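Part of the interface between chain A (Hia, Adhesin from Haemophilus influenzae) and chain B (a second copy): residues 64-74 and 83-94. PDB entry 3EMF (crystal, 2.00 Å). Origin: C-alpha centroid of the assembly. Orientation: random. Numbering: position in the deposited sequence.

Chain A (64-74) RKLGWVLSSKN
Chain B 83-94: QVKHADEVLFEG

The chain A strand ending at A:Asn74 and the strand B:Glu89 to B:Gly94 run parallel, axes 4.4 Å apart and crossing at -18°, with extended backbones (A:Ser71 at phi/psi -132/151, B:Val90 at -116/121). A:Val69 pairs with B:Glu89, and the register continues to A:Asn74 with B:Gly94. The backbones of A:Val69, A:Ser71 and A:Lys73 each hydrogen-bond to the residues before and after their bridge partner, as in A:Ser71 N to B:Val90 O (2.9 Å) and B:Phe92 N to A:Ser71 O (2.7 Å).

Before the strand, a type II turn, B:Lys85 to B:Asp88, with B:Ala87 at 64/23, offers B:Ala87 N to A:Gly67 O (2.7 Å). B:His86 (chi1 t) accepts A:Gly67 N at ND1 (3.0 Å), while A:Leu66 CD2 covers its ring face, 4.1 Å from the centroid. A:Gly67, at 168/176, adopts angles that would jam a CB against the preceding carbonyl.

On the face of A:Ser71 and B:Glu89, A:Ser71 OG (chi1 m) donates to B:Glu89 OE2 at a very short 2.5 Å, the extended glutamate (chi1 t, chi2 t) reaching forward along the strand. Small A:Ser71 also lets B:Leu91 CD1 come within 3.3 Å of its CB.

On the face of A:Leu70 and B:Phe92, apolar groups meet: A:Leu70 CD1 (chi1 t, chi2 p) touches B:Phe92 CE2 (chi1 m) at 3.4 Å. A:Trp68 CZ3 (chi1 p) packs 4.1 Å from B:Val90 CB.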

ATOM      1  N   ARG A  64      -1.413  -1.624 -11.463  1.00 22.54           N
ATOM      2  CA  ARG A  64      -1.590  -3.044 -11.229  1.00 19.97           C
ATOM      3  C   ARG A  64      -0.310  -3.666 -10.693  1.00 27.34           C
ATOM      4  O   ARG A  64      -0.303  -4.814 -10.281  1.00 23.51           O
ATOM      5  CB  ARG A  64      -2.043  -3.760 -12.506  1.00 25.81           C
ATOM      6  CG  ARG A  64      -3.421  -3.317 -12.985  1.00 26.95           C
ATOM      7  CD  ARG A  64      -3.909  -4.109 -14.179  1.00 27.94           C
ATOM      8  NE  ARG A  64      -5.322  -3.838 -14.413  1.00 29.00           N
ATOM      9  CZ  ARG A  64      -5.829  -3.420 -15.563  1.00 33.76           C
ATOM     10  NH1 ARG A  64      -5.041  -3.249 -16.619  1.00 31.32           N
ATOM     11  NH2 ARG A  64      -7.129  -3.188 -15.662  1.00 28.57           N
ATOM     12  N   LYS A  65       0.772  -2.898 -10.698  1.00 17.61           N
ATOM     13  CA  LYS A  65       2.055  -3.408 -10.226  1.00 18.91           C
ATOM     14  C   LYS A  65       2.535  -2.705  -8.964  1.00 20.03           C
ATOM     15  O   LYS A  65       3.655  -2.931  -8.507  1.00 20.40           O
ATOM     16  CB  LYS A  65       3.115  -3.278 -11.317  1.00 19.12           C
ATOM     17  CG  LYS A  65       2.804  -4.066 -12.565  1.00 23.70           C
ATOM     18  CD  LYS A  65       4.030  -4.060 -13.477  1.00 26.51           C
ATOM     19  CE  LYS A  65       3.815  -4.978 -14.681  1.00 43.84           C
ATOM     20  NZ  LYS A  65       2.618  -4.584 -15.483  1.00 49.29           N
ATOM     21  N   LEU A  66       1.678  -1.881  -8.387  1.00 21.99           N
ATOM     22  CA  LEU A  66       1.982  -1.233  -7.117  1.00 22.89           C
ATOM     23  C   LEU A  66       1.805  -2.178  -5.937  1.00 20.43           C
ATOM     24  O   LEU A  66       0.946  -3.059  -5.941  1.00 21.20           O
ATOM     25  CB  LEU A  66       1.070  -0.024  -6.927  1.00 22.31           C
ATOM     26  CG  LEU A  66       1.220   1.150  -7.891  1.00 21.64           C
ATOM     27  CD1 LEU A  66       0.172   2.214  -7.513  1.00 22.61           C
ATOM     28  CD2 LEU A  66       2.607   1.729  -7.841  1.00 25.40           C
ATOM     29  N   GLY A  67       2.618  -1.990  -4.912  1.00 23.72           N
ATOM     30  CA  GLY A  67       2.504  -2.840  -3.757  1.00 25.20           C
ATOM     31  C   GLY A  67       3.660  -2.687  -2.810  1.00 24.67           C
ATOM     32  O   GLY A  67       4.591  -1.924  -3.060  1.00 21.84           O
ATOM     33  N   TRP A  68       3.568  -3.386  -1.691  1.00 22.61           N
ATOM     34  CA  TRP A  68       4.668  -3.441  -0.750  1.00 23.30           C
ATOM     35  C   TRP A  68       4.852  -4.898  -0.350  1.00 22.42           C
ATOM     36  O   TRP A  68       3.958  -5.725  -0.552  1.00 22.42           O
ATOM     37  CB  TRP A  68       4.396  -2.537   0.477  1.00 17.54           C
ATOM     38  CG  TRP A  68       3.060  -2.712   1.120  1.00 23.83           C
ATOM     39  CD1 TRP A  68       1.858  -2.174   0.708  1.00 17.94           C
ATOM     40  CD2 TRP A  68       2.777  -3.448   2.319  1.00 25.50           C
ATOM     41  NE1 TRP A  68       0.863  -2.544   1.580  1.00 19.20           N
ATOM     42  CE2 TRP A  68       1.404  -3.314   2.580  1.00 23.38           C
ATOM     43  CE3 TRP A  68       3.559  -4.198   3.205  1.00 21.41           C
ATOM     44  CZ2 TRP A  68       0.790  -3.921   3.681  1.00 25.59           C
ATOM     45  CZ3 TRP A  68       2.949  -4.794   4.293  1.00 22.76           C
ATOM     46  CH2 TRP A  68       1.584  -4.646   4.526  1.00 22.68           C
ATOM     47  N   VAL A  69       6.003  -5.206   0.229  1.00 25.72           N
ATOM     48  CA  VAL A  69       6.310  -6.580   0.592  1.00 20.78           C
ATOM     49  C   VAL A  69       6.050  -6.851   2.074  1.00 24.70           C
ATOM     50  O   VAL A  69       6.454  -6.084   2.950  1.00 25.58           O
ATOM     51  CB  VAL A  69       7.760  -6.928   0.230  1.00 24.71           C
ATOM     52  CG1 VAL A  69       8.090  -8.317   0.697  1.00 28.37           C
ATOM     53  CG2 VAL A  69       7.977  -6.789  -1.286  1.00 19.54           C
ATOM     54  N   LEU A  70       5.350  -7.947   2.334  1.00 24.08           N
ATOM     55  CA  LEU A  70       5.019  -8.352   3.682  1.00 22.44           C
ATOM     56  C   LEU A  70       5.771  -9.634   4.024  1.00 37.14           C
ATOM     57  O   LEU A  70       5.695 -10.621   3.289  1.00 32.02           O
ATOM     58  CB  LEU A  70       3.520  -8.593   3.780  1.00 19.60           C
ATOM     59  CG  LEU A  70       3.018  -9.308   5.035  1.00 33.73           C
ATOM     60  CD1 LEU A  70       3.105  -8.415   6.247  1.00 29.07           C
ATOM     61  CD2 LEU A  70       1.585  -9.765   4.819  1.00 32.64           C
ATOM     62  N   SER A  71       6.493  -9.618   5.138  1.00 44.37           N
ATOM     63  CA  SER A  71       7.340 -10.745   5.501  1.00 43.57           C
ATOM     64  C   SER A  71       7.144 -11.167   6.944  1.00 43.92           C
ATOM     65  O   SER A  71       6.803 -10.344   7.794  1.00 37.69           O
ATOM     66  CB  SER A  71       8.807 -10.374   5.284  1.00 45.29           C
ATOM     67  OG  SER A  71       9.058 -10.143   3.912  1.00 43.39           O
ATOM     68  N   SER A  72       7.358 -12.454   7.213  1.00 34.22           N
ATOM     69  CA  SER A  72       7.364 -12.974   8.573  1.00 29.64           C
ATOM     70  C   SER A  72       8.592 -13.836   8.727  1.00 34.46           C
ATOM     71  O   SER A  72       8.970 -14.567   7.806  1.00 42.17           O
ATOM     72  CB  SER A  72       6.124 -13.830   8.857  1.00 37.04           C
ATOM     73  OG  SER A  72       6.103 -14.992   8.038  1.00 46.85           O
ATOM     74  N   LYS A  73       9.205 -13.753   9.894  1.00 41.22           N
ATOM     75  CA  LYS A  73      10.404 -14.519  10.188  1.00 51.08           C
ATOM     76  C   LYS A  73      10.297 -15.056  11.610  1.00 54.65           C
ATOM     77  O   LYS A  73      10.174 -14.287  12.562  1.00 50.50           O
ATOM     78  CB  LYS A  73      11.631 -13.619  10.044  1.00 52.09           C
ATOM     79  CG  LYS A  73      12.925 -14.197  10.561  1.00 57.67           C
ATOM     80  CD  LYS A  73      14.034 -13.164  10.452  1.00 63.02           C
ATOM     81  CE  LYS A  73      15.308 -13.650  11.121  1.00 75.41           C
ATOM     82  NZ  LYS A  73      15.792 -14.927  10.530  1.00 79.18           N
ATOM     83  N   ASN A  74      10.316 -16.376  11.761  1.00 49.27           N
ATOM     84  CA  ASN A  74      10.274 -16.937  13.098  1.00 54.11           C
ATOM     85  C   ASN A  74      11.661 -17.331  13.565  1.00 59.65           C
ATOM     86  O   ASN A  74      12.330 -18.152  12.930  1.00 59.51           O
ATOM     87  CB  ASN A  74       9.329 -18.128  13.179  1.00 55.29           C
ATOM     88  CG  ASN A  74       8.931 -18.441  14.597  1.00 66.91           C
ATOM     89  OD1 ASN A  74       8.815 -19.605  14.977  1.00 78.89           O
ATOM     90  ND2 ASN A  74       8.734 -17.399  15.403  1.00 66.49           N
TER
ATOM     91  N   GLN B  83       7.524   5.714   6.885  1.00 30.15           N
ATOM     92  CA  GLN B  83       6.661   5.642   5.699  1.00 31.51           C
ATOM     93  C   GLN B  83       6.826   4.336   4.971  1.00 31.71           C
ATOM     94  O   GLN B  83       7.953   3.870   4.776  1.00 33.24           O
ATOM     95  CB  GLN B  83       6.945   6.779   4.712  1.00 37.88           C
ATOM     96  CG  GLN B  83       6.868   8.150   5.305  1.00 37.41           C
ATOM     97  CD  GLN B  83       7.198   9.250   4.307  1.00 39.64           C
ATOM     98  OE1 GLN B  83       7.791   9.002   3.257  1.00 36.49           O
ATOM     99  NE2 GLN B  83       6.807  10.474   4.634  1.00 30.03           N
ATOM    100  N   VAL B  84       5.709   3.744   4.559  1.00 29.49           N
ATOM    101  CA  VAL B  84       5.764   2.555   3.707  1.00 26.09           C
ATOM    102  C   VAL B  84       5.363   2.965   2.299  1.00 29.63           C
ATOM    103  O   VAL B  84       4.191   3.176   2.005  1.00 27.64           O
ATOM    104  CB  VAL B  84       4.875   1.443   4.223  1.00 23.92           C
ATOM    105  CG1 VAL B  84       5.058   0.142   3.367  1.00 26.41           C
ATOM    106  CG2 VAL B  84       5.190   1.172   5.679  1.00 26.91           C
ATOM    107  N   LYS B  85       6.355   3.138   1.440  1.00 26.22           N
ATOM    108  CA  LYS B  85       6.096   3.573   0.086  1.00 20.66           C
ATOM    109  C   LYS B  85       6.019   2.343  -0.834  1.00 27.06           C
ATOM    110  O   LYS B  85       6.136   1.214  -0.381  1.00 24.44           O
ATOM    111  CB  LYS B  85       7.218   4.500  -0.361  1.00 26.72           C
ATOM    112  CG  LYS B  85       7.425   5.685   0.597  1.00 37.00           C
ATOM    113  CD  LYS B  85       6.966   6.969  -0.009  1.00 37.55           C
ATOM    114  CE  LYS B  85       8.028   7.524  -0.928  1.00 44.10           C
ATOM    115  NZ  LYS B  85       7.718   8.919  -1.336  1.00 59.35           N
ATOM    116  N   HIS B  86       5.803   2.569  -2.121  1.00 24.46           N
ATOM    117  CA  HIS B  86       5.736   1.443  -3.045  1.00 21.41           C
ATOM    118  C   HIS B  86       7.045   0.649  -2.986  1.00 20.87           C
ATOM    119  O   HIS B  86       8.125   1.229  -3.006  1.00 21.60           O
ATOM    120  CB  HIS B  86       5.480   1.912  -4.463  1.00 23.65           C
ATOM    121  CG  HIS B  86       5.795   0.858  -5.480  1.00 23.33           C
ATOM    122  ND1 HIS B  86       4.990  -0.236  -5.677  1.00 22.64           N
ATOM    123  CD2 HIS B  86       6.858   0.702  -6.300  1.00 22.08           C
ATOM    124  CE1 HIS B  86       5.530  -1.020  -6.596  1.00 23.86           C
ATOM    125  NE2 HIS B  86       6.663  -0.468  -6.996  1.00 22.19           N
ATOM    126  N   ALA B  87       6.925  -0.672  -2.859  1.00 23.37           N
ATOM    127  CA  ALA B  87       8.065  -1.574  -2.835  1.00 31.55           C
ATOM    128  C   ALA B  87       8.988  -1.372  -1.633  1.00 33.96           C
ATOM    129  O   ALA B  87      10.169  -1.711  -1.693  1.00 30.75           O
ATOM    130  CB  ALA B  87       8.855  -1.495  -4.143  1.00 27.74           C
ATOM    131  N   ASP B  88       8.461  -0.795  -0.558  1.00 25.09           N
ATOM    132  CA  ASP B  88       9.108  -0.910   0.738  1.00 27.58           C
ATOM    133  C   ASP B  88       8.693  -2.263   1.330  1.00 33.38           C
ATOM    134  O   ASP B  88       7.810  -2.948   0.784  1.00 25.46           O
ATOM    135  CB  ASP B  88       8.681   0.223   1.676  1.00 31.10           C
ATOM    136  CG  ASP B  88       9.501   1.505   1.474  1.00 41.31           C
ATOM    137  OD1 ASP B  88      10.556   1.466   0.797  1.00 36.18           O
ATOM    138  OD2 ASP B  88       9.082   2.555   2.004  1.00 37.31           O
ATOM    139  N   GLU B  89       9.308  -2.632   2.448  1.00 36.09           N
ATOM    140  CA  GLU B  89       9.038  -3.922   3.090  1.00 37.34           C
ATOM    141  C   GLU B  89       8.720  -3.821   4.587  1.00 27.98           C
ATOM    142  O   GLU B  89       9.380  -3.095   5.341  1.00 32.27           O
ATOM    143  CB  GLU B  89      10.206  -4.892   2.870  1.00 40.74           C
ATOM    144  CG  GLU B  89       9.954  -6.296   3.452  1.00 43.93           C
ATOM    145  CD  GLU B  89      10.999  -7.331   3.044  1.00 48.68           C
ATOM    146  OE1 GLU B  89      11.963  -6.974   2.331  1.00 46.99           O
ATOM    147  OE2 GLU B  89      10.860  -8.509   3.451  1.00 48.99           O
ATOM    148  N   VAL B  90       7.697  -4.543   5.018  1.00 31.04           N
ATOM    149  CA  VAL B  90       7.449  -4.665   6.443  1.00 30.46           C
ATOM    150  C   VAL B  90       7.628  -6.117   6.860  1.00 29.43           C
ATOM    151  O   VAL B  90       6.953  -7.000   6.357  1.00 25.92           O
ATOM    152  CB  VAL B  90       6.053  -4.179   6.849  1.00 26.38           C
ATOM    153  CG1 VAL B  90       5.922  -4.243   8.358  1.00 30.95           C
ATOM    154  CG2 VAL B  90       5.833  -2.748   6.363  1.00 22.48           C
ATOM    155  N   LEU B  91       8.557  -6.331   7.781  1.00 35.57           N
ATOM    156  CA  LEU B  91       8.879  -7.647   8.287  1.00 38.16           C
ATOM    157  C   LEU B  91       8.318  -7.806   9.699  1.00 35.94           C
ATOM    158  O   LEU B  91       8.590  -6.992  10.566  1.00 35.11           O
ATOM    159  CB  LEU B  91      10.395  -7.830   8.301  1.00 37.87           C
ATOM    160  CG  LEU B  91      10.898  -9.122   8.944  1.00 41.86           C
ATOM    161  CD1 LEU B  91      10.240 -10.336   8.290  1.00 31.86           C
ATOM    162  CD2 LEU B  91      12.419  -9.221   8.858  1.00 46.93           C
ATOM    163  N   PHE B  92       7.510  -8.840   9.905  1.00 37.88           N
ATOM    164  CA  PHE B  92       7.006  -9.172  11.229  1.00 39.68           C
ATOM    165  C   PHE B  92       7.826 -10.340  11.737  1.00 45.07           C
ATOM    166  O   PHE B  92       7.797 -11.440  11.165  1.00 45.45           O
ATOM    167  CB  PHE B  92       5.507  -9.499  11.178  1.00 35.78           C
ATOM    168  CG  PHE B  92       4.665  -8.301  10.837  1.00 33.53           C
ATOM    169  CD1 PHE B  92       4.141  -7.499  11.842  1.00 39.08           C
ATOM    170  CD2 PHE B  92       4.474  -7.934   9.518  1.00 28.26           C
ATOM    171  CE1 PHE B  92       3.397  -6.359  11.541  1.00 36.76           C
ATOM    172  CE2 PHE B  92       3.726  -6.798   9.202  1.00 38.28           C
ATOM    173  CZ  PHE B  92       3.194  -6.010  10.226  1.00 32.42           C
ATOM    174  N   GLU B  93       8.585 -10.080  12.792  1.00 46.41           N
ATOM    175  CA  GLU B  93       9.546 -11.043  13.299  1.00 52.15           C
ATOM    176  C   GLU B  93       9.149 -11.523  14.691  1.00 54.20           C
ATOM    177  O   GLU B  93       8.971 -10.719  15.605  1.00 38.00           O
ATOM    178  CB  GLU B  93      10.938 -10.417  13.326  1.00 57.80           C
ATOM    179  CG  GLU B  93      12.068 -11.430  13.399  1.00 73.81           C
ATOM    180  CD  GLU B  93      13.418 -10.775  13.615  1.00 85.05           C
ATOM    181  OE1 GLU B  93      13.443  -9.603  14.054  1.00 87.00           O
ATOM    182  OE2 GLU B  93      14.452 -11.430  13.348  1.00 88.32           O
ATOM    183  N   GLY B  94       9.006 -12.837  14.841  1.00 60.14           N
ATOM    184  CA  GLY B  94       8.627 -13.429  16.110  1.00 66.05           C
ATOM    185  C   GLY B  94       9.765 -14.143  16.816  1.00 69.16           C
ATOM    186  O   GLY B  94      10.327 -15.121  16.305  1.00 62.80           O
TER